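Local coordinates for predicted protein (Acinetobacter sp. RUH2624, PDB 4MEA) that hydrolyses epoxides to vicinal diols, as a secreted Cif-type epoxide hydrolase of the alpha/beta hydrolase fold, at residues E43-K48 with T111-I116. Numbering follows the deposited sequence.
Sequences ESEGVK and TSKILI
Ser44 OG donates a hydrogen bond of 2.6 Å to the backbone O of Ile114, meeting it in the carbonyl plane, on a lone pair, at a C=O...OG angle of 130°. With chi1 at -178°, OG stands anti to its own backbone N, and the CB carrying it already points toward the helix. The two backbones come close here: the CA atoms of Ser44 and Ile114 are 5.6 Å apart. Around this buried bond, Ile114 spreads its branches over the hairpin. Its CG1 lies 4.0 Å from Glu45 CB, and its CG2 packs near Ser44 O. Ile114 CD1 meets Val47 CG2 at 4.1 Å, the two side chains crossing at about a right angle. Pro93 and Ile101, from loops, also touch Ile114. On the exposed side, Glu45 bends at chi2 (-63°) and crosses Lys113. The carboxylate carbon Glu45 CD lies 3.4 Å from the Lys113 methylene CE, while Glu45 OE1 and Lys113 NZ make a long salt bridge of 3.7 Å, so the carboxylate lies closer to the lysine chain than to its ammonium. Ser44 to Val47 form a type I' turn, closed by reciprocal backbone bonds between Ser44 and Val47. This beta-hairpin with a two-residue loop joins antiparallel strands 37-44 and 47-54 at one edge of the central sheet, and its turn rests on helix 108-123, one of the helices flanking that sheet in the alpha/beta hydrolase fold.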
ATOM      1  N   GLU A  43      -4.766 -31.008 -16.148  1.00 13.34           N
ATOM      2  CA  GLU A  43      -3.561 -30.355 -16.637  1.00 17.17           C
ATOM      3  C   GLU A  43      -3.904 -29.471 -17.832  1.00 22.02           C
ATOM      4  O   GLU A  43      -4.622 -29.891 -18.747  1.00 19.38           O
ATOM      5  CB  GLU A  43      -2.503 -31.395 -17.017  1.00 17.62           C
ATOM      6  CG  GLU A  43      -1.085 -30.844 -17.070  1.00 31.44           C
ATOM      7  CD  GLU A  43      -0.420 -30.805 -15.705  1.00 31.95           C
ATOM      8  OE1 GLU A  43       0.504 -29.991 -15.517  1.00 39.66           O
ATOM      9  OE2 GLU A  43      -0.810 -31.602 -14.825  1.00 29.36           O
ATOM     10  N   SER A  44      -3.407 -28.238 -17.802  1.00 18.68           N
ATOM     11  CA  SER A  44      -3.589 -27.294 -18.897  1.00 13.49           C
ATOM     12  C   SER A  44      -2.323 -26.469 -19.050  1.00 20.60           C
ATOM     13  O   SER A  44      -1.932 -25.738 -18.135  1.00  9.76           O
ATOM     14  CB  SER A  44      -4.772 -26.361 -18.640  1.00 12.71           C
ATOM     15  OG  SER A  44      -4.958 -25.470 -19.734  1.00 16.32           O
ATOM     16  N   GLU A  45      -1.690 -26.593 -20.211  1.00 18.61           N
ATOM     17  CA  GLU A  45      -0.464 -25.865 -20.517  1.00 17.08           C
ATOM     18  C   GLU A  45       0.602 -26.139 -19.461  1.00 21.60           C
ATOM     19  O   GLU A  45       1.401 -25.267 -19.134  1.00 20.89           O
ATOM     20  CB  GLU A  45      -0.722 -24.352 -20.649  1.00 19.56           C
ATOM     21  CG  GLU A  45      -1.925 -23.959 -21.521  1.00 21.69           C
ATOM     22  CD  GLU A  45      -1.785 -24.366 -22.990  1.00 29.81           C
ATOM     23  OE1 GLU A  45      -0.655 -24.663 -23.439  1.00 22.30           O
ATOM     24  OE2 GLU A  45      -2.815 -24.388 -23.698  1.00 29.43           O
ATOM     25  N   GLY A  46       0.614 -27.360 -18.934  1.00 20.27           N
ATOM     26  CA  GLY A  46       1.628 -27.749 -17.974  1.00 17.42           C
ATOM     27  C   GLY A  46       1.324 -27.309 -16.549  1.00 18.85           C
ATOM     28  O   GLY A  46       2.157 -27.478 -15.659  1.00 22.07           O
ATOM     29  N   VAL A  47       0.138 -26.743 -16.332  1.00 16.68           N
ATOM     30  CA  VAL A  47      -0.280 -26.322 -14.994  1.00 15.10           C
ATOM     31  C   VAL A  47      -1.417 -27.221 -14.537  1.00 16.72           C
ATOM     32  O   VAL A  47      -2.439 -27.338 -15.226  1.00  9.70           O
ATOM     33  CB  VAL A  47      -0.748 -24.840 -14.957  1.00 18.21           C
ATOM     34  CG1 VAL A  47      -1.253 -24.461 -13.560  1.00 13.93           C
ATOM     35  CG2 VAL A  47       0.380 -23.900 -15.390  1.00 13.62           C
ATOM     36  N   LYS A  48      -1.234 -27.874 -13.389  1.00 16.55           N
ATOM     37  CA  LYS A  48      -2.287 -28.713 -12.831  1.00 14.47           C
ATOM     38  C   LYS A  48      -3.313 -27.871 -12.067  1.00 20.91           C
ATOM     39  O   LYS A  48      -3.017 -27.311 -10.999  1.00 15.69           O
ATOM     40  CB  LYS A  48      -1.714 -29.810 -11.929  1.00 11.69           C
ATOM     41  CG  LYS A  48      -2.755 -30.878 -11.572  1.00 18.64           C
ATOM     42  CD  LYS A  48      -2.151 -32.024 -10.783  1.00 27.64           C
ATOM     43  CE  LYS A  48      -1.238 -32.875 -11.655  1.00 32.60           C
ATOM     44  NZ  LYS A  48      -0.772 -34.084 -10.917  1.00 34.26           N
ATOM     45  N   THR A 111      -3.094 -16.456 -18.016  1.00 14.98           N
ATOM     46  CA  THR A 111      -4.062 -17.165 -17.177  1.00  7.29           C
ATOM     47  C   THR A 111      -5.323 -17.494 -17.981  1.00  7.68           C
ATOM     48  O   THR A 111      -5.944 -18.539 -17.783  1.00 15.15           O
ATOM     49  CB  THR A 111      -4.438 -16.331 -15.921  1.00 14.33           C
ATOM     50  OG1 THR A 111      -4.952 -15.059 -16.333  1.00 10.11           O
ATOM     51  CG2 THR A 111      -3.208 -16.101 -15.050  1.00 10.59           C
ATOM     52  N   SER A 112      -5.708 -16.597 -18.885  1.00  9.32           N
ATOM     53  CA  SER A 112      -6.853 -16.870 -19.758  1.00 14.52           C
ATOM     54  C   SER A 112      -6.585 -18.080 -20.661  1.00 18.87           C
ATOM     55  O   SER A 112      -7.480 -18.904 -20.916  1.00 15.29           O
ATOM     56  CB  SER A 112      -7.190 -15.645 -20.608  1.00 15.30           C
ATOM     57  OG  SER A 112      -7.951 -14.696 -19.875  1.00 14.33           O
ATOM     58  N   LYS A 113      -5.356 -18.179 -21.157  1.00 16.00           N
ATOM     59  CA  LYS A 113      -4.985 -19.304 -22.013  1.00 16.87           C
ATOM     60  C   LYS A 113      -5.027 -20.622 -21.235  1.00 16.84           C
ATOM     61  O   LYS A 113      -5.531 -21.632 -21.725  1.00 13.71           O
ATOM     62  CB  LYS A 113      -3.596 -19.108 -22.629  1.00 14.75           C
ATOM     63  CG  LYS A 113      -3.286 -20.134 -23.732  1.00 25.23           C
ATOM     64  CD  LYS A 113      -1.857 -20.048 -24.249  1.00 35.96           C
ATOM     65  CE  LYS A 113      -0.962 -21.091 -23.579  1.00 49.40           C
ATOM     66  NZ  LYS A 113       0.414 -21.153 -24.166  1.00 49.09           N
ATOM     67  N   ILE A 114      -4.489 -20.607 -20.020  1.00  9.74           N
ATOM     68  CA  ILE A 114      -4.489 -21.797 -19.180  1.00 13.86           C
ATOM     69  C   ILE A 114      -5.915 -22.210 -18.818  1.00 13.75           C
ATOM     70  O   ILE A 114      -6.273 -23.385 -18.896  1.00 15.49           O
ATOM     71  CB  ILE A 114      -3.648 -21.581 -17.899  1.00 18.42           C
ATOM     72  CG1 ILE A 114      -2.157 -21.479 -18.256  1.00 13.85           C
ATOM     73  CG2 ILE A 114      -3.914 -22.706 -16.884  1.00 19.16           C
ATOM     74  CD1 ILE A 114      -1.323 -20.718 -17.234  1.00 10.85           C
ATOM     75  N   LEU A 115      -6.737 -21.234 -18.444  1.00 12.58           N
ATOM     76  CA  LEU A 115      -8.114 -21.507 -18.053  1.00 15.85           C
ATOM     77  C   LEU A 115      -8.993 -22.022 -19.194  1.00 17.93           C
ATOM     78  O   LEU A 115      -9.722 -22.992 -19.020  1.00 12.40           O
ATOM     79  CB  LEU A 115      -8.747 -20.262 -17.423  1.00 15.71           C
ATOM     80  CG  LEU A 115      -8.324 -19.999 -15.976  1.00 13.12           C
ATOM     81  CD1 LEU A 115      -8.721 -18.586 -15.535  1.00 10.41           C
ATOM     82  CD2 LEU A 115      -8.914 -21.058 -15.045  1.00 10.36           C
ATOM     83  N   ILE A 116      -8.939 -21.374 -20.354  1.00 12.03           N
ATOM     84  CA  ILE A 116      -9.836 -21.743 -21.451  1.00 11.63           C
ATOM     85  C   ILE A 116      -9.630 -23.201 -21.879  1.00 15.14           C
ATOM     86  O   ILE A 116     -10.588 -23.913 -22.172  1.00 20.65           O
ATOM     87  CB  ILE A 116      -9.708 -20.782 -22.662  1.00 14.37           C
ATOM     88  CG1 ILE A 116     -10.834 -21.033 -23.673  1.00 18.96           C
ATOM     89  CG2 ILE A 116      -8.336 -20.909 -23.324  1.00 11.88           C
ATOM     90  CD1 ILE A 116     -12.221 -20.898 -23.087  1.00 18.69           C
TER